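Local atomic coordinates of replisome organizer (Bacillus phage SPP1, PDB entry 1NO1), a protein that probably loads the replicative helicase during phage SPP1 DNA replication and also inhibits it. Residues E3-Q8 / Y40-I45. Sequence-based numbering, arbitrary orientation.
Sequences EKDVVQ and YELEEI
Over one face of the Asp5 carboxylate stands methyl CD2 of Leu42, almost along the plane normal, with CD2 4.0 Å from Asp5 OD1. The same methyl also faces the Gln8 amide from above, nearer its oxygen end, at 4.2 Å from OE1. These two flat groups sit one helical turn apart on the same side of helix 3-16; their planes are turned steeply against each other, yet the one methyl lies over a face of each. The second Leu42 branch reaches the backbone: CD1 lies 3.9 Å from the carbonyl O of Asp5, which also accepts a weak hydrogen bond from Gln8 N. A chi1 of 173°, which sets CG of Leu42 opposite the backbone N, sends the branched end toward helix 3-16, where it crosses both side chains at about a right angle. No hydrogen bond joins the segments; van der Waals contact illustrates how one leucine can cover polar groups at a surface. Leu42 is the first residue of helix 42-55, directly after the N-cap Glu41. Deeper in this three-helix domain, Leu42 and Ile45 pack on Ile9, while Val6 and Val7 lean on helix 26-37 through His34 and Val30; the contact itself lies at the surface, between helices 3-16 and 42-55.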
ATOM      1  N   GLU A   3      -2.896  12.321  -1.368  1.00 37.61           N
ATOM      2  CA  GLU A   3      -3.855  11.226  -1.411  1.00 38.42           C
ATOM      3  C   GLU A   3      -3.907  10.398  -2.675  1.00 37.95           C
ATOM      4  O   GLU A   3      -4.074   9.168  -2.613  1.00 37.91           O
ATOM      5  CB  GLU A   3      -5.259  11.744  -1.104  1.00 39.38           C
ATOM      6  CG  GLU A   3      -5.544  11.766   0.385  1.00 43.94           C
ATOM      7  CD  GLU A   3      -7.012  12.012   0.683  1.00 51.20           C
ATOM      8  OE1 GLU A   3      -7.843  11.900  -0.270  1.00 53.40           O
ATOM      9  OE2 GLU A   3      -7.321  12.324   1.864  1.00 51.72           O
ATOM     10  N   LYS A   4      -3.780  11.059  -3.821  1.00 37.49           N
ATOM     11  CA  LYS A   4      -3.819  10.360  -5.091  1.00 36.80           C
ATOM     12  C   LYS A   4      -2.635   9.405  -5.179  1.00 36.51           C
ATOM     13  O   LYS A   4      -2.680   8.386  -5.873  1.00 36.81           O
ATOM     14  CB  LYS A   4      -3.813  11.358  -6.262  1.00 37.17           C
ATOM     15  N   ASP A   5      -1.557   9.730  -4.481  1.00 35.88           N
ATOM     16  CA  ASP A   5      -0.396   8.859  -4.534  1.00 35.32           C
ATOM     17  C   ASP A   5      -0.660   7.618  -3.639  1.00 34.23           C
ATOM     18  O   ASP A   5      -0.159   6.546  -3.922  1.00 34.28           O
ATOM     19  CB  ASP A   5       0.894   9.614  -4.160  1.00 35.22           C
ATOM     20  CG  ASP A   5       1.381  10.572  -5.260  1.00 36.84           C
ATOM     21  OD1 ASP A   5       0.967  10.464  -6.447  1.00 39.34           O
ATOM     22  OD2 ASP A   5       2.224  11.478  -5.032  1.00 38.04           O
ATOM     23  N   VAL A   6      -1.463   7.773  -2.588  1.00 33.39           N
ATOM     24  CA  VAL A   6      -1.861   6.651  -1.729  1.00 32.68           C
ATOM     25  C   VAL A   6      -2.796   5.724  -2.497  1.00 32.99           C
ATOM     26  O   VAL A   6      -2.717   4.504  -2.387  1.00 33.03           O
ATOM     27  CB  VAL A   6      -2.593   7.129  -0.442  1.00 32.99           C
ATOM     28  CG1 VAL A   6      -3.073   5.933   0.408  1.00 31.93           C
ATOM     29  CG2 VAL A   6      -1.672   7.986   0.399  1.00 31.90           C
ATOM     30  N   VAL A   7      -3.696   6.305  -3.281  1.00 33.22           N
ATOM     31  CA  VAL A   7      -4.538   5.502  -4.143  1.00 33.47           C
ATOM     32  C   VAL A   7      -3.685   4.562  -5.036  1.00 34.63           C
ATOM     33  O   VAL A   7      -4.088   3.407  -5.268  1.00 34.80           O
ATOM     34  CB  VAL A   7      -5.456   6.382  -5.020  1.00 33.76           C
ATOM     35  CG1 VAL A   7      -6.175   5.555  -6.091  1.00 32.27           C
ATOM     36  CG2 VAL A   7      -6.452   7.133  -4.168  1.00 32.42           C
ATOM     37  N   GLN A   8      -2.535   5.027  -5.544  1.00 34.79           N
ATOM     38  CA  GLN A   8      -1.690   4.134  -6.346  1.00 36.19           C
ATOM     39  C   GLN A   8      -1.058   3.010  -5.548  1.00 36.08           C
ATOM     40  O   GLN A   8      -1.007   1.902  -6.026  1.00 36.17           O
ATOM     41  CB  GLN A   8      -0.499   4.815  -7.011  1.00 36.96           C
ATOM     42  CG  GLN A   8      -0.688   6.140  -7.591  1.00 40.08           C
ATOM     43  CD  GLN A   8       0.356   6.424  -8.676  1.00 47.71           C
ATOM     44  OE1 GLN A   8       0.578   7.597  -9.042  1.00 49.05           O
ATOM     45  NE2 GLN A   8       0.988   5.359  -9.209  1.00 49.45           N
ATOM     46  N   TYR A  40       5.922  10.295   3.898  1.00 37.07           N
ATOM     47  CA  TYR A  40       6.799   9.549   2.981  1.00 36.37           C
ATOM     48  C   TYR A  40       6.699   9.910   1.473  1.00 36.01           C
ATOM     49  O   TYR A  40       5.735  10.531   1.050  1.00 36.54           O
ATOM     50  CB  TYR A  40       6.561   8.037   3.184  1.00 36.18           C
ATOM     51  CG  TYR A  40       6.888   7.636   4.583  1.00 36.44           C
ATOM     52  CD1 TYR A  40       5.928   7.764   5.597  1.00 37.96           C
ATOM     53  CD2 TYR A  40       8.186   7.236   4.925  1.00 35.72           C
ATOM     54  CE1 TYR A  40       6.233   7.460   6.919  1.00 39.12           C
ATOM     55  CE2 TYR A  40       8.508   6.909   6.228  1.00 38.27           C
ATOM     56  CZ  TYR A  40       7.523   7.022   7.226  1.00 42.16           C
ATOM     57  OH  TYR A  40       7.828   6.724   8.536  1.00 43.80           O
ATOM     58  N   GLU A  41       7.685   9.492   0.674  1.00 34.86           N
ATOM     59  CA  GLU A  41       7.682   9.740  -0.775  1.00 34.27           C
ATOM     60  C   GLU A  41       7.197   8.528  -1.612  1.00 33.32           C
ATOM     61  O   GLU A  41       7.466   7.379  -1.309  1.00 33.08           O
ATOM     62  CB  GLU A  41       9.048  10.285  -1.258  1.00 34.18           C
ATOM     63  N   LEU A  42       6.427   8.799  -2.650  1.00 32.96           N
ATOM     64  CA  LEU A  42       5.855   7.740  -3.462  1.00 32.61           C
ATOM     65  C   LEU A  42       6.894   6.696  -3.992  1.00 32.70           C
ATOM     66  O   LEU A  42       6.674   5.486  -3.887  1.00 33.99           O
ATOM     67  CB  LEU A  42       5.126   8.390  -4.643  1.00 32.29           C
ATOM     68  CG  LEU A  42       4.628   7.359  -5.652  1.00 31.90           C
ATOM     69  CD1 LEU A  42       3.559   6.467  -5.018  1.00 26.63           C
ATOM     70  CD2 LEU A  42       4.133   8.061  -6.907  1.00 29.38           C
ATOM     71  N   GLU A  43       8.013   7.164  -4.516  1.00 30.96           N
ATOM     72  CA  GLU A  43       9.045   6.297  -5.078  1.00 32.15           C
ATOM     73  C   GLU A  43       9.625   5.298  -4.057  1.00 32.55           C
ATOM     74  O   GLU A  43       9.728   4.108  -4.339  1.00 32.35           O
ATOM     75  CB  GLU A  43      10.161   7.114  -5.827  1.00 31.29           C
ATOM     76  CG  GLU A  43      11.093   6.241  -6.663  1.00 33.16           C
ATOM     77  CD  GLU A  43      12.243   6.955  -7.356  1.00 34.98           C
ATOM     78  OE1 GLU A  43      12.447   8.169  -7.162  1.00 37.19           O
ATOM     79  OE2 GLU A  43      12.968   6.287  -8.122  1.00 35.98           O
ATOM     80  N   GLU A  44       9.960   5.768  -2.859  1.00 33.35           N
ATOM     81  CA  GLU A  44      10.518   4.885  -1.832  1.00 33.66           C
ATOM     82  C   GLU A  44       9.587   3.761  -1.400  1.00 33.27           C
ATOM     83  O   GLU A  44      10.029   2.626  -1.286  1.00 34.14           O
ATOM     84  CB  GLU A  44      11.032   5.676  -0.602  1.00 33.45           C
ATOM     85  N   ILE A  45       8.311   4.070  -1.173  1.00 33.56           N
ATOM     86  CA  ILE A  45       7.329   3.100  -0.710  1.00 33.10           C
ATOM     87  C   ILE A  45       6.989   2.028  -1.758  1.00 35.08           C
ATOM     88  O   ILE A  45       6.771   0.859  -1.407  1.00 36.12           O
ATOM     89  CB  ILE A  45       6.047   3.842  -0.201  1.00 33.28           C
ATOM     90  CG1 ILE A  45       6.401   4.790   0.931  1.00 32.87           C
ATOM     91  CG2 ILE A  45       5.002   2.914   0.365  1.00 30.53           C
ATOM     92  CD1 ILE A  45       7.270   4.176   1.967  1.00 33.56           C
TER